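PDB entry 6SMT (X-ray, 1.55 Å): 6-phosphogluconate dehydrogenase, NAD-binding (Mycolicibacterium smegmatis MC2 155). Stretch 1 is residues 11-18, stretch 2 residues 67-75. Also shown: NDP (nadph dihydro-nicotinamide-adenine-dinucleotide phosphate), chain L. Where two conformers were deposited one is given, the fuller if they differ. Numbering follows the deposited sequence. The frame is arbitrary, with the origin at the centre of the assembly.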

# COMPACT_ATOMS: atom_id res chain seq x y z
N PRO B 11 8.77 31.76 22.24
CA PRO B 11 8.66 30.40 22.76
C PRO B 11 10.00 29.68 22.92
O PRO B 11 10.87 29.75 22.06
CB PRO B 11 7.86 29.68 21.68
CG PRO B 11 7.06 30.76 20.96
CD PRO B 11 7.96 31.96 21.02
N THR B 12 10.06 28.84 23.96
CA THR B 12 11.23 28.00 24.23
C THR B 12 10.81 26.57 24.04
O THR B 12 9.76 26.16 24.55
CB THR B 12 11.81 28.22 25.61
OG1 THR B 12 10.81 28.09 26.64
CG2 THR B 12 12.42 29.60 25.64
N VAL B 13 11.59 25.86 23.21
CA VAL B 13 11.38 24.42 22.91
C VAL B 13 12.69 23.68 23.05
O VAL B 13 13.73 24.13 22.59
CB VAL B 13 10.76 24.21 21.52
CG1 VAL B 13 10.32 22.76 21.39
CG2 VAL B 13 9.59 25.16 21.27
N THR B 14 12.64 22.51 23.66
CA THR B 14 13.76 21.59 23.71
C THR B 14 13.43 20.37 22.84
O THR B 14 12.29 19.88 22.89
CB THR B 14 14.10 21.10 25.10
OG1 THR B 14 14.61 22.26 25.79
CG2 THR B 14 15.14 20.02 25.16
N VAL B 15 14.37 19.93 22.02
CA VAL B 15 14.27 18.63 21.31
C VAL B 15 15.30 17.71 21.91
O VAL B 15 16.48 18.00 21.89
CB VAL B 15 14.44 18.78 19.80
CG1 VAL B 15 14.24 17.44 19.14
CG2 VAL B 15 13.45 19.78 19.22
N LEU B 16 14.88 16.55 22.38
CA LEU B 16 15.71 15.44 22.89
C LEU B 16 15.61 14.32 21.85
O LEU B 16 14.52 13.75 21.67
CB LEU B 16 15.29 14.98 24.28
CG LEU B 16 15.30 16.08 25.33
CD1 LEU B 16 13.95 16.61 25.65
CD2 LEU B 16 15.98 15.65 26.65
N GLY B 17 16.73 14.01 21.23
CA GLY B 17 16.84 13.03 20.19
C GLY B 17 17.08 13.68 18.85
O GLY B 17 16.26 14.49 18.38
N LEU B 18 18.29 13.47 18.29
CA LEU B 18 18.79 14.15 17.09
C LEU B 18 19.13 13.13 16.03
O LEU B 18 20.13 13.33 15.27
CB LEU B 18 19.94 15.14 17.43
CG LEU B 18 19.60 16.18 18.46
CD1 LEU B 18 20.84 17.06 18.72
CD2 LEU B 18 18.44 17.06 18.03
N SER B 67 13.52 25.02 28.77
CA SER B 67 12.35 25.35 27.97
C SER B 67 11.00 25.06 28.62
O SER B 67 10.90 24.21 29.49
CB SER B 67 12.41 24.59 26.63
OG SER B 67 13.67 24.75 25.96
N ASP B 68 9.99 25.67 28.10
CA ASP B 68 8.61 25.42 28.59
C ASP B 68 8.07 24.11 28.01
O ASP B 68 7.23 23.49 28.68
CB ASP B 68 7.69 26.55 28.19
CG ASP B 68 8.03 27.88 28.87
OD1 ASP B 68 8.61 27.82 29.96
OD2 ASP B 68 7.64 28.88 28.32
N LEU B 69 8.62 23.64 26.91
CA LEU B 69 8.10 22.50 26.12
C LEU B 69 9.25 21.66 25.69
O LEU B 69 10.19 22.21 25.11
CB LEU B 69 7.34 23.05 24.91
CG LEU B 69 6.77 22.04 23.95
CD1 LEU B 69 5.68 21.23 24.64
CD2 LEU B 69 6.17 22.70 22.73
N ALA B 70 9.19 20.36 25.92
CA ALA B 70 10.22 19.40 25.55
C ALA B 70 9.62 18.31 24.62
O ALA B 70 8.59 17.77 25.00
CB ALA B 70 10.88 18.72 26.70
N LEU B 71 10.21 18.13 23.45
CA LEU B 71 9.80 17.07 22.52
C LEU B 71 10.79 15.94 22.61
O LEU B 71 12.04 16.22 22.51
CB LEU B 71 9.77 17.61 21.08
CG LEU B 71 9.03 18.91 20.89
CD1 LEU B 71 9.03 19.29 19.41
CD2 LEU B 71 7.63 18.88 21.43
N VAL B 72 10.37 14.70 22.80
CA VAL B 72 11.26 13.54 22.90
C VAL B 72 11.09 12.63 21.68
O VAL B 72 10.03 12.05 21.50
CB VAL B 72 11.09 12.78 24.21
CG1 VAL B 72 12.19 11.77 24.32
CG2 VAL B 72 11.01 13.70 25.43
N ASN B 73 12.07 12.64 20.79
CA ASN B 73 11.97 12.02 19.46
C ASN B 73 13.09 11.00 19.30
O ASN B 73 14.15 11.36 18.75
CB ASN B 73 11.94 13.09 18.38
CG ASN B 73 11.75 12.54 16.99
OD1 ASN B 73 12.67 12.62 16.16
ND2 ASN B 73 10.60 11.91 16.74
N VAL B 74 12.89 9.80 19.81
CA VAL B 74 13.89 8.74 19.83
C VAL B 74 13.23 7.43 19.39
O VAL B 74 12.04 7.40 19.10
CB VAL B 74 14.56 8.66 21.20
CG1 VAL B 74 15.41 9.89 21.48
CG2 VAL B 74 13.56 8.42 22.30
N VAL B 75 13.99 6.36 19.38
CA VAL B 75 13.54 5.12 18.69
C VAL B 75 12.29 4.56 19.35
O VAL B 75 11.40 4.17 18.61
CB VAL B 75 14.66 4.09 18.62
CG1 VAL B 75 15.10 3.62 19.99
CG2 VAL B 75 14.20 2.91 17.75
PA NDP L . 15.43 6.41 15.31
O1A NDP L . 14.06 5.83 15.47
O2A NDP L . 16.48 5.66 14.56
O5B NDP L . 15.97 6.83 16.74
C5B NDP L . 17.29 7.40 16.80
C4B NDP L . 17.34 8.35 17.97
O4B NDP L . 17.06 7.64 19.22
C3B NDP L . 18.75 8.95 18.16
O3B NDP L . 18.67 10.26 18.70
C2B NDP L . 19.35 7.99 19.16
O2B NDP L . 20.44 8.44 19.95
C1B NDP L . 18.16 7.85 20.09
N9A NDP L . 18.24 6.72 21.01
C8A NDP L . 18.17 5.38 20.72
N7A NDP L . 18.25 4.63 21.80
C5A NDP L . 18.40 5.52 22.85
C6A NDP L . 18.59 5.36 24.25
N6A NDP L . 18.56 4.18 24.87
N1A NDP L . 18.74 6.48 24.98
C2A NDP L . 18.72 7.68 24.38
N3A NDP L . 18.57 7.94 23.08
C4A NDP L . 18.44 6.82 22.37
O3 NDP L . 15.41 7.86 14.62
PN NDP L . 14.46 8.78 13.79
O1N NDP L . 14.94 10.15 13.94
O2N NDP L . 14.35 8.23 12.41
O5D NDP L . 13.00 8.59 14.44
C5D NDP L . 12.73 9.06 15.75
C4D NDP L . 11.30 8.67 16.05
O4D NDP L . 10.44 9.38 15.11
C3D NDP L . 10.96 7.18 15.94
O3D NDP L . 10.11 6.73 16.99
C2D NDP L . 10.24 7.11 14.61
O2D NDP L . 9.31 6.03 14.47
C1D NDP L . 9.55 8.44 14.50
N1N NDP L . 9.33 8.89 13.11
C2N NDP L . 10.37 8.95 12.22
C3N NDP L . 10.18 9.28 10.92
C7N NDP L . 11.28 9.34 9.94
O7N NDP L . 10.96 9.60 8.77
N7N NDP L . 12.55 9.16 10.29
C4N NDP L . 8.84 9.54 10.42
C5N NDP L . 7.78 9.52 11.41
C6N NDP L . 8.03 9.25 12.68
P2B NDP L . 21.92 8.39 19.27
O1X NDP L . 22.87 8.61 20.48
O2X NDP L . 22.08 6.98 18.70
O3X NDP L . 22.04 9.40 18.21
O HOH W 1 7.59 29.16 25.62
O HOH W 2 15.12 26.58 24.60

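The most distinctive residue in this contact is Gly17, just beyond the end of strand 12-16, where the backbone could not carry a side chain. At its phi/psi of 109/113° a CB would be jammed against the carbonyl oxygen of Leu16, and in its ideal position it would lie 2.2 Å from Asn73 O and 2.6 Å from Val74 CG1, both clashes. With hydrogen alone at this position, the two stretches stay close: Gly17 CA lies 3.5 Å from Asn73 O, in a CA-H...O contact, and 3.7 Å from Val74 CG1.

Before this point the two stretches pair as parallel strands, 12-16 alongside 69-72, with their axes 21° apart. Thr14 and Leu16 use both backbone polar groups toward the neighbouring strand, as is usual for alternate residues in a parallel ladder. Thr14 N donates to Leu69 O (2.9 Å) and Thr14 O accepts from Leu71 N (2.8 Å); Leu16 N then donates to Leu71 O (2.9 Å) and Leu16 O accepts from Asn73 N (2.8 Å). All four bonds are nearly straight, with angles at hydrogen of 165° to 177°. CA-H...O contacts accompany them, among them Val15 CA to Leu71 O at 3.5 Å and Ala70 CA to Thr14 O at 3.4 Å.

Side chains alternate between the two faces of the sheet. Val13, Val15, Leu69 and Leu71 share one face, where Val13 CG1 approaches Leu71 CG to 4.1 Å, two residues further along the neighbouring strand than Leu69, whose CA is nearest to that of Val13. On the other face Leu16 reaches both Ala70 and Val72: its CD1 lies 3.9 Å from Ala70 CB and 4.1 Å from Val72 CG2.

At the N-terminal end the contact becomes polar. Thr12, in the p rotamer, points its CA-to-CB bond toward stretch 2, and its OG1 accepts a hydrogen bond from Asp68 N (2.9 Å, 152°). A water bridges the same pair, donating to Asp68 OD2 at 2.7 Å and accepting from Thr12 N at 3.0 Å. Ser67 OG and Thr14 OG1 form a short hydroxyl-hydroxyl hydrogen bond of 2.7 Å, and a second water lies 2.7 Å from Ser67 OG, adding a weak bond to Val13 O at 3.5 Å.

The opposite end of the paired segment meets the NADPH. Asn73 ND2 makes a weak hydrogen bond to NDP O4D at 3.0 Å, while Leu18 N makes another to NDP O3B at 3.3 Å, so the loops following both strands contribute to the dinucleotide site.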